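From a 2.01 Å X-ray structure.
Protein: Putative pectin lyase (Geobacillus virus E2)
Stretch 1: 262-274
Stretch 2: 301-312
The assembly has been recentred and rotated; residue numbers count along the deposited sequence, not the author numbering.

Stretch 1 262-274: ANNGSHVYFDSTG
Stretch 2 301-312: NPNTPHMYLDGD

Two short strands, 268-271 and one centred on 307-309, run side by side in the same direction, their axes 4.7 Å apart at closest approach and inclined by 15°. Val268 pairs with Met307 and Tyr269 with Tyr308, with the extended phi/psi values of a parallel ladder (-131/125 at Val268, -132/120 at Met307).

In this ladder alternate residues of each strand do the bonding, Val268 and Phe270 facing His306 and Tyr308. Val268 N donates to His306 O at 3.2 Å, Tyr308 N returns a bond to Val268 O at 2.8 Å, and Phe270 N donates to Tyr308 O at 2.8 Å with a nearly straight 170° angle. Val268 and Tyr308 thus use both their N and O across the gap. Val268 O also receives a CA-H contact from Met307 CA at 3.3 Å.

Before the ladder in sequence, side chains continue the bonding. Both stretches turn at a histidine, His267 (-63/-49) and His306 (-63/-41), just before the strands. Ser266, chi1 m, sends OG to Pro305 O at 2.5 Å; proline has no amide proton, but its carbonyl remains a good acceptor. Thr304, chi1 t, places OG1 2.6 Å from Ser266 OG, so the two hydroxyls and the carbonyl lie close together. Further back, the Pro302 ring packs on backbone, CG 3.6 Å from Asn263 O and CB 3.6 Å from Asn264 O.

After the ladder, Asp310, chi1 t, takes over. Its OD2 accepts from Ser272 N at 2.9 Å, while Ser272 OG, chi1 m, donates to Asp310 O at 2.7 Å, so one residue pair closes two bonds. Asp310 OD1 is satisfied elsewhere in the structure. Within its own stretch, Asp271 OD1 accepts from both Thr273 N (2.9 Å) and Thr273 OG1 (2.6 Å), holding the turn after the strand.

Like side chains pair across the register. His267 and His306, both chi1 m, meet edge to face, centroids 4.7 Å apart and planes at 81°; His267 CD2 lies 3.6 Å from His306 CG. Asn263 ND2 donates to His267 ND1 at 3.0 Å, fixing that ring, and His306 NE2 is bonded elsewhere. Tyr269 and Tyr308, both chi1 t, share one face of the sheet, their rings inclined at 36° with centroids 4.6 Å apart and Tyr269 CZ 3.4 Å from Tyr308 CD2. The other face is apolar: Val268 (t) sets CG1 4.2 Å from CG of Met307 (t, t, m), and Phe270 (m, chi2 -89°) brings CD2 3.6 Å from CD1 of Leu309 (t, p).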

# COMPACT_ATOMS: atom_id res chain seq x y z
N ALA A 262 7.85 16.89 12.49
CA ALA A 262 8.52 18.00 13.16
C ALA A 262 9.81 18.42 12.45
O ALA A 262 10.84 18.65 13.08
CB ALA A 262 8.79 17.67 14.64
N ASN A 263 9.76 18.51 11.14
CA ASN A 263 10.94 19.00 10.45
C ASN A 263 10.96 20.52 10.49
O ASN A 263 9.94 21.16 10.71
CB ASN A 263 10.97 18.47 9.02
CG ASN A 263 11.60 17.06 8.95
OD1 ASN A 263 12.68 16.82 9.50
ND2 ASN A 263 10.89 16.13 8.33
N ASN A 264 12.16 21.09 10.36
CA ASN A 264 12.29 22.53 10.43
C ASN A 264 12.24 23.19 9.06
O ASN A 264 12.02 24.40 8.97
CB ASN A 264 13.57 22.89 11.20
CG ASN A 264 13.47 22.46 12.64
OD1 ASN A 264 12.56 22.89 13.33
ND2 ASN A 264 14.34 21.56 13.07
N GLY A 265 12.43 22.43 7.99
CA GLY A 265 12.02 22.82 6.67
C GLY A 265 10.75 22.10 6.29
O GLY A 265 10.03 21.55 7.14
N SER A 266 10.46 22.09 4.99
CA SER A 266 9.42 21.20 4.48
C SER A 266 9.79 19.74 4.72
O SER A 266 10.97 19.37 4.71
CB SER A 266 9.22 21.45 3.00
OG SER A 266 8.49 22.67 2.80
N HIS A 267 8.78 18.87 4.90
CA HIS A 267 9.10 17.45 4.99
C HIS A 267 9.71 16.95 3.69
O HIS A 267 10.74 16.26 3.69
CB HIS A 267 7.86 16.61 5.32
CG HIS A 267 7.30 16.90 6.68
ND1 HIS A 267 8.05 16.79 7.83
CD2 HIS A 267 6.07 17.32 7.06
CE1 HIS A 267 7.30 17.12 8.87
NE2 HIS A 267 6.10 17.45 8.43
N VAL A 268 9.07 17.27 2.57
CA VAL A 268 9.49 16.82 1.25
C VAL A 268 9.51 18.05 0.36
O VAL A 268 8.50 18.76 0.27
CB VAL A 268 8.53 15.77 0.68
CG1 VAL A 268 8.81 15.53 -0.79
CG2 VAL A 268 8.63 14.47 1.48
N TYR A 269 10.64 18.31 -0.29
CA TYR A 269 10.79 19.45 -1.19
C TYR A 269 11.29 18.94 -2.53
O TYR A 269 12.42 18.45 -2.62
CB TYR A 269 11.76 20.49 -0.60
CG TYR A 269 11.76 21.80 -1.32
CD1 TYR A 269 12.40 21.93 -2.54
CD2 TYR A 269 11.09 22.91 -0.79
CE1 TYR A 269 12.42 23.14 -3.24
CE2 TYR A 269 11.09 24.14 -1.48
CZ TYR A 269 11.77 24.24 -2.69
OH TYR A 269 11.78 25.42 -3.40
N PHE A 270 10.45 19.01 -3.57
CA PHE A 270 10.86 18.66 -4.92
C PHE A 270 11.36 19.93 -5.61
O PHE A 270 10.73 20.98 -5.51
CB PHE A 270 9.71 18.07 -5.74
CG PHE A 270 9.43 16.62 -5.45
CD1 PHE A 270 10.09 15.61 -6.14
CD2 PHE A 270 8.50 16.27 -4.51
CE1 PHE A 270 9.82 14.26 -5.88
CE2 PHE A 270 8.19 14.93 -4.26
CZ PHE A 270 8.84 13.93 -4.93
N ASP A 271 12.50 19.81 -6.29
CA ASP A 271 13.12 20.93 -7.00
C ASP A 271 13.41 20.44 -8.41
O ASP A 271 14.22 19.53 -8.59
CB ASP A 271 14.38 21.37 -6.26
CG ASP A 271 15.14 22.50 -6.96
OD1 ASP A 271 14.81 22.88 -8.12
OD2 ASP A 271 16.10 22.99 -6.33
N SER A 272 12.71 21.00 -9.40
CA SER A 272 12.89 20.61 -10.80
C SER A 272 13.56 21.72 -11.60
O SER A 272 13.47 21.73 -12.84
CB SER A 272 11.56 20.23 -11.45
OG SER A 272 11.10 18.94 -11.04
N THR A 273 14.26 22.62 -10.93
CA THR A 273 14.84 23.77 -11.62
C THR A 273 16.19 23.48 -12.28
O THR A 273 16.72 24.36 -12.95
CB THR A 273 15.04 24.95 -10.68
OG1 THR A 273 16.00 24.60 -9.67
CG2 THR A 273 13.69 25.39 -10.06
N GLY A 274 16.74 22.27 -12.14
CA GLY A 274 18.10 22.06 -12.62
C GLY A 274 18.23 22.02 -14.14
O GLY A 274 19.25 22.44 -14.69
N ASN A 301 5.20 26.45 14.16
CA ASN A 301 5.34 25.62 12.97
C ASN A 301 5.95 26.42 11.84
O ASN A 301 5.56 27.58 11.61
CB ASN A 301 3.98 25.06 12.54
CG ASN A 301 3.39 24.13 13.58
OD1 ASN A 301 3.82 22.97 13.70
ND2 ASN A 301 2.40 24.62 14.34
N PRO A 302 6.89 25.84 11.11
CA PRO A 302 7.58 26.62 10.06
C PRO A 302 6.63 26.96 8.93
O PRO A 302 5.75 26.17 8.56
CB PRO A 302 8.70 25.68 9.60
CG PRO A 302 8.24 24.29 9.99
CD PRO A 302 7.42 24.48 11.25
N ASN A 303 6.80 28.17 8.40
CA ASN A 303 5.98 28.69 7.31
C ASN A 303 6.52 28.12 6.00
O ASN A 303 7.27 28.76 5.27
CB ASN A 303 6.00 30.22 7.31
CG ASN A 303 5.10 30.83 6.26
OD1 ASN A 303 4.40 30.13 5.52
ND2 ASN A 303 5.11 32.16 6.17
N THR A 304 6.10 26.89 5.71
CA THR A 304 6.56 26.14 4.55
C THR A 304 5.65 24.93 4.38
O THR A 304 5.13 24.41 5.38
CB THR A 304 8.03 25.72 4.75
OG1 THR A 304 8.58 25.20 3.53
CG2 THR A 304 8.16 24.69 5.87
N PRO A 305 5.39 24.50 3.16
CA PRO A 305 4.44 23.39 2.98
C PRO A 305 5.02 22.09 3.50
O PRO A 305 6.24 21.92 3.60
CB PRO A 305 4.22 23.35 1.46
CG PRO A 305 5.46 23.98 0.89
CD PRO A 305 5.88 25.03 1.88
N HIS A 306 4.11 21.19 3.90
CA HIS A 306 4.54 19.85 4.29
C HIS A 306 5.17 19.14 3.11
O HIS A 306 6.19 18.47 3.26
CB HIS A 306 3.37 19.00 4.84
CG HIS A 306 3.09 19.21 6.30
ND1 HIS A 306 3.47 20.34 6.98
CD2 HIS A 306 2.49 18.41 7.22
CE1 HIS A 306 3.10 20.25 8.25
NE2 HIS A 306 2.51 19.08 8.42
N MET A 307 4.59 19.30 1.92
CA MET A 307 5.20 18.78 0.70
C MET A 307 5.19 19.88 -0.35
O MET A 307 4.12 20.37 -0.72
CB MET A 307 4.43 17.55 0.17
CG MET A 307 4.94 17.09 -1.20
SD MET A 307 4.07 15.64 -1.86
CE MET A 307 4.51 14.42 -0.63
N TYR A 308 6.37 20.28 -0.83
CA TYR A 308 6.46 21.16 -2.00
C TYR A 308 6.69 20.30 -3.23
O TYR A 308 7.73 19.65 -3.34
CB TYR A 308 7.58 22.20 -1.87
CG TYR A 308 7.74 23.01 -3.13
CD1 TYR A 308 6.74 23.89 -3.55
CD2 TYR A 308 8.88 22.89 -3.93
CE1 TYR A 308 6.86 24.63 -4.71
CE2 TYR A 308 9.02 23.63 -5.09
CZ TYR A 308 8.00 24.50 -5.48
OH TYR A 308 8.14 25.24 -6.64
N LEU A 309 5.72 20.25 -4.13
CA LEU A 309 5.73 19.30 -5.24
C LEU A 309 5.96 20.01 -6.58
O LEU A 309 5.05 20.16 -7.39
CB LEU A 309 4.43 18.52 -5.24
CG LEU A 309 4.19 17.40 -6.24
CD1 LEU A 309 5.49 16.65 -6.43
CD2 LEU A 309 3.07 16.45 -5.73
N ASP A 310 7.22 20.43 -6.83
CA ASP A 310 7.64 20.84 -8.17
C ASP A 310 8.06 19.59 -8.94
O ASP A 310 9.24 19.27 -9.09
CB ASP A 310 8.76 21.88 -8.10
CG ASP A 310 9.26 22.34 -9.48
OD1 ASP A 310 8.52 22.23 -10.50
OD2 ASP A 310 10.41 22.82 -9.53
N GLY A 311 7.05 18.88 -9.45
CA GLY A 311 7.24 17.62 -10.13
C GLY A 311 5.97 17.18 -10.82
O GLY A 311 4.89 17.76 -10.62
N ASP A 312 6.09 16.13 -11.64
CA ASP A 312 4.98 15.60 -12.41
C ASP A 312 4.70 14.15 -12.05
O ASP A 312 5.60 13.42 -11.60
CB ASP A 312 5.25 15.71 -13.91
CG ASP A 312 5.51 17.14 -14.36
OD1 ASP A 312 4.85 18.09 -13.87
OD2 ASP A 312 6.39 17.31 -15.23